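Local structure of ribonuclease S-F11 (Nicotiana alata, 1IOO) at residues K114-L117 with L118-L121. The protein cleaves RNA as a secreted stylar T2-family ribonuclease associated with gametophytic self-incompatibility, by which the plant rejects self pollen. Numbering follows the deposited sequence.
Sequences KFDL and LRTL. With NAG (2-acetamido-2-deoxy-beta-D-glucopyranose), chain C; MAN (alpha-D-mannopyranose), chain B; NAG (2-acetamido-2-deoxy-beta-D-glucopyranose), chain D.
An N-cap opens helix 117-123: Asp-116 turns its carboxylate onto the first turn, where OD1 accepts from Arg-119 N at 3.2 Å with an N-H...O angle of 156°. The amide meets OD1 from above the carboxylate plane, 64° out of it. CG of Asp-116 stands anti to its own N (chi1 -171°), which brings the carboxylate against CB of Arg-119, 3.4 Å from Asp-116 CG and about as close to both carboxylate oxygens. Water 1 donates to Asp-116 OD1 and accepts from Leu-118 N at 2.9 Å, so the same oxygen serves a second amide of the first turn indirectly. Regular helical bonding follows, Thr-120 N to Asp-116 O at 2.9 Å and Leu-121 N to Leu-117 O at 2.8 Å. Water 2 links Asp-116 N to Thr-120 OG1. Within this T2-family fold the cap lies beside the Asn-28 glycan, with OD2 of Asp-116 3.5 Å from C3 of NAG (chain D), while Leu-117 packs on Ile-166 of strand 162-170 and Val-144 of helix 134-145. Asp-116 OD2 stays 6.2 Å from Arg-119 NE, and the guanidinium bonds through NH1 to Gln-122 OE1. Without the carboxylate, as with an alanine here, Arg-119 N would probably lose its capping acceptor and water 1 one of its partners.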
ATOM      1  N   LYS A 114      -0.638  -9.380  -8.099  1.00 12.96           N
ATOM      2  CA  LYS A 114      -1.993  -9.752  -8.486  1.00 13.32           C
ATOM      3  C   LYS A 114      -2.723  -8.598  -9.152  1.00 12.50           C
ATOM      4  O   LYS A 114      -3.738  -8.804  -9.821  1.00 13.74           O
ATOM      5  CB  LYS A 114      -2.810 -10.172  -7.260  1.00 16.66           C
ATOM      6  CG  LYS A 114      -2.629 -11.606  -6.807  1.00 21.43           C
ATOM      7  CD  LYS A 114      -3.421 -11.872  -5.524  1.00 24.50           C
ATOM      8  CE  LYS A 114      -4.904 -11.521  -5.667  1.00 25.98           C
ATOM      9  NZ  LYS A 114      -5.638 -12.392  -6.632  1.00 26.92           N
ATOM     10  N   PHE A 115      -2.213  -7.382  -8.981  1.00 11.45           N
ATOM     11  CA  PHE A 115      -2.913  -6.234  -9.509  1.00 11.18           C
ATOM     12  C   PHE A 115      -2.069  -5.363 -10.418  1.00 11.17           C
ATOM     13  O   PHE A 115      -0.838  -5.342 -10.368  1.00 11.81           O
ATOM     14  CB  PHE A 115      -3.424  -5.331  -8.375  1.00 12.35           C
ATOM     15  CG  PHE A 115      -4.227  -6.051  -7.336  1.00 12.13           C
ATOM     16  CD1 PHE A 115      -3.654  -6.420  -6.121  1.00 12.11           C
ATOM     17  CD2 PHE A 115      -5.551  -6.384  -7.582  1.00 11.95           C
ATOM     18  CE1 PHE A 115      -4.398  -7.119  -5.161  1.00 12.09           C
ATOM     19  CE2 PHE A 115      -6.304  -7.079  -6.638  1.00 12.30           C
ATOM     20  CZ  PHE A 115      -5.731  -7.449  -5.427  1.00 12.56           C
ATOM     21  N   ASP A 116      -2.794  -4.664 -11.279  1.00 11.28           N
ATOM     22  CA  ASP A 116      -2.275  -3.626 -12.130  1.00 10.85           C
ATOM     23  C   ASP A 116      -3.302  -2.517 -12.115  1.00 10.56           C
ATOM     24  O   ASP A 116      -4.047  -2.321 -13.073  1.00 10.92           O
ATOM     25  CB  ASP A 116      -2.042  -4.109 -13.567  1.00 13.54           C
ATOM     26  CG  ASP A 116      -1.290  -3.085 -14.406  1.00 16.17           C
ATOM     27  OD1 ASP A 116      -1.183  -1.911 -13.973  1.00 15.42           O
ATOM     28  OD2 ASP A 116      -0.810  -3.446 -15.504  1.00 17.88           O
ATOM     29  N   LEU A 117      -3.401  -1.868 -10.958  1.00  9.88           N
ATOM     30  CA  LEU A 117      -4.407  -0.844 -10.721  1.00 10.02           C
ATOM     31  C   LEU A 117      -4.313   0.300 -11.704  1.00  9.45           C
ATOM     32  O   LEU A 117      -5.329   0.887 -12.066  1.00  9.03           O
ATOM     33  CB  LEU A 117      -4.324  -0.335  -9.279  1.00  9.55           C
ATOM     34  CG  LEU A 117      -4.469  -1.398  -8.181  1.00 10.68           C
ATOM     35  CD1 LEU A 117      -4.566  -0.704  -6.831  1.00 13.39           C
ATOM     36  CD2 LEU A 117      -5.709  -2.262  -8.416  1.00  9.77           C
ATOM     37  N   LEU A 118      -3.102   0.640 -12.128  1.00 10.78           N
ATOM     38  CA  LEU A 118      -2.951   1.711 -13.092  1.00 10.28           C
ATOM     39  C   LEU A 118      -3.686   1.368 -14.387  1.00  9.62           C
ATOM     40  O   LEU A 118      -4.381   2.206 -14.962  1.00 10.16           O
ATOM     41  CB  LEU A 118      -1.468   1.972 -13.375  1.00 11.45           C
ATOM     42  CG  LEU A 118      -1.207   3.184 -14.267  1.00 12.38           C
ATOM     43  CD1 LEU A 118      -1.783   4.441 -13.627  1.00 11.15           C
ATOM     44  CD2 LEU A 118       0.288   3.339 -14.480  1.00 13.74           C
ATOM     45  N   ARG A 119      -3.538   0.122 -14.831  1.00 10.69           N
ATOM     46  CA  ARG A 119      -4.203  -0.341 -16.042  1.00 11.82           C
ATOM     47  C   ARG A 119      -5.718  -0.467 -15.818  1.00 10.53           C
ATOM     48  O   ARG A 119      -6.516  -0.107 -16.684  1.00 12.08           O
ATOM     49  CB  ARG A 119      -3.604  -1.685 -16.474  1.00 12.21           C
ATOM     50  CG  ARG A 119      -4.275  -2.340 -17.680  1.00 12.36           C
ATOM     51  CD  ARG A 119      -4.231  -1.469 -18.926  1.00 14.34           C
ATOM     52  NE  ARG A 119      -4.765  -2.190 -20.082  1.00 17.84           N
ATOM     53  CZ  ARG A 119      -5.152  -1.616 -21.216  1.00 20.52           C
ATOM     54  NH1 ARG A 119      -5.069  -0.301 -21.364  1.00 22.19           N
ATOM     55  NH2 ARG A 119      -5.633  -2.360 -22.206  1.00 21.84           N
ATOM     56  N   THR A 120      -6.106  -0.973 -14.652  1.00 11.05           N
ATOM     57  CA  THR A 120      -7.522  -1.101 -14.322  1.00 11.27           C
ATOM     58  C   THR A 120      -8.203   0.263 -14.336  1.00 10.88           C
ATOM     59  O   THR A 120      -9.299   0.421 -14.872  1.00 12.07           O
ATOM     60  CB  THR A 120      -7.712  -1.773 -12.951  1.00 11.44           C
ATOM     61  OG1 THR A 120      -7.213  -3.115 -13.020  1.00 12.06           O
ATOM     62  CG2 THR A 120      -9.189  -1.798 -12.567  1.00 11.61           C
ATOM     63  N   LEU A 121      -7.545   1.258 -13.754  1.00  9.49           N
ATOM     64  CA  LEU A 121      -8.099   2.595 -13.756  1.00  9.28           C
ATOM     65  C   LEU A 121      -8.204   3.122 -15.185  1.00  8.03           C
ATOM     66  O   LEU A 121      -9.220   3.694 -15.574  1.00  8.78           O
ATOM     67  CB  LEU A 121      -7.231   3.515 -12.885  1.00  8.68           C
ATOM     68  CG  LEU A 121      -7.396   3.249 -11.381  1.00  7.91           C
ATOM     69  CD1 LEU A 121      -6.297   3.937 -10.587  1.00  9.49           C
ATOM     70  CD2 LEU A 121      -8.772   3.721 -10.929  1.00  9.53           C
TER
HETATM   71  C1  NAG C   2       2.650  -7.158 -13.378  1.00 12.91           C
HETATM   72  C2  NAG C   2       1.772  -8.309 -13.855  1.00 14.26           C
HETATM   73  C3  NAG C   2       2.538  -9.637 -13.772  1.00 16.59           C
HETATM   74  C4  NAG C   2       3.894  -9.535 -14.503  1.00 18.12           C
HETATM   75  C5  NAG C   2       4.661  -8.304 -14.000  1.00 18.08           C
HETATM   76  C6  NAG C   2       5.955  -8.064 -14.756  1.00 19.58           C
HETATM   77  C7  NAG C   2      -0.609  -8.064 -13.591  1.00 14.02           C
HETATM   78  C8  NAG C   2      -1.810  -8.023 -12.663  1.00 14.02           C
HETATM   79  N2  NAG C   2       0.566  -8.372 -13.053  1.00 12.97           N
HETATM   80  O3  NAG C   2       1.745 -10.657 -14.362  1.00 17.13           O
HETATM   81  O4  NAG C   2       4.692 -10.718 -14.262  1.00 20.51           O
HETATM   82  O5  NAG C   2       3.858  -7.115 -14.155  1.00 16.06           O
HETATM   83  O6  NAG C   2       5.704  -7.755 -16.119  1.00 24.10           O
HETATM   84  O7  NAG C   2      -0.754  -7.812 -14.787  1.00 16.46           O
HETATM   85  C1  MAN B   5      -0.055 -14.145 -13.701  1.00 25.21           C
HETATM   86  C2  MAN B   5      -1.037 -13.027 -13.340  1.00 25.89           C
HETATM   87  C3  MAN B   5      -0.558 -12.304 -12.077  1.00 25.92           C
HETATM   88  C4  MAN B   5      -0.359 -13.302 -10.936  1.00 25.85           C
HETATM   89  C5  MAN B   5       0.610 -14.398 -11.383  1.00 27.07           C
HETATM   90  C6  MAN B   5       0.793 -15.487 -10.342  1.00 28.95           C
HETATM   91  O2  MAN B   5      -2.330 -13.574 -13.126  1.00 26.31           O
HETATM   92  O3  MAN B   5      -1.507 -11.320 -11.696  1.00 23.30           O
HETATM   93  O4  MAN B   5       0.167 -12.630  -9.800  1.00 25.67           O
HETATM   94  O5  MAN B   5       0.118 -15.030 -12.589  1.00 26.35           O
HETATM   95  O6  MAN B   5      -0.248 -16.451 -10.415  1.00 31.43           O
HETATM   96  C1  NAG D   1       2.736  -1.910 -12.724  1.00 12.17           C
HETATM   97  C2  NAG D   1       3.272  -2.482 -14.049  1.00 13.18           C
HETATM   98  C3  NAG D   1       2.548  -3.773 -14.414  1.00 14.22           C
HETATM   99  C4  NAG D   1       2.670  -4.756 -13.257  1.00 11.77           C
HETATM  100  C5  NAG D   1       2.075  -4.115 -12.002  1.00 11.32           C
HETATM  101  C6  NAG D   1       2.182  -5.022 -10.794  1.00 12.65           C
HETATM  102  C7  NAG D   1       4.016  -1.422 -16.083  1.00 19.14           C
HETATM  103  C8  NAG D   1       3.616  -0.647 -17.327  1.00 20.40           C
HETATM  104  N2  NAG D   1       3.112  -1.509 -15.111  1.00 16.44           N
HETATM  105  O3  NAG D   1       3.134  -4.331 -15.582  1.00 15.46           O
HETATM  106  O4  NAG D   1       1.965  -5.967 -13.576  1.00 12.42           O
HETATM  107  O5  NAG D   1       2.797  -2.904 -11.685  1.00 11.91           O
HETATM  108  O6  NAG D   1       3.538  -5.217 -10.422  1.00 16.22           O
HETATM  109  O7  NAG D   1       5.136  -1.937 -16.011  1.00 21.46           O
HETATM  110  O   HOH W   1      -0.565  -0.755 -11.572  1.00 13.85           O
HETATM  111  O   HOH W   2      -5.624  -4.847 -11.406  1.00 17.16           O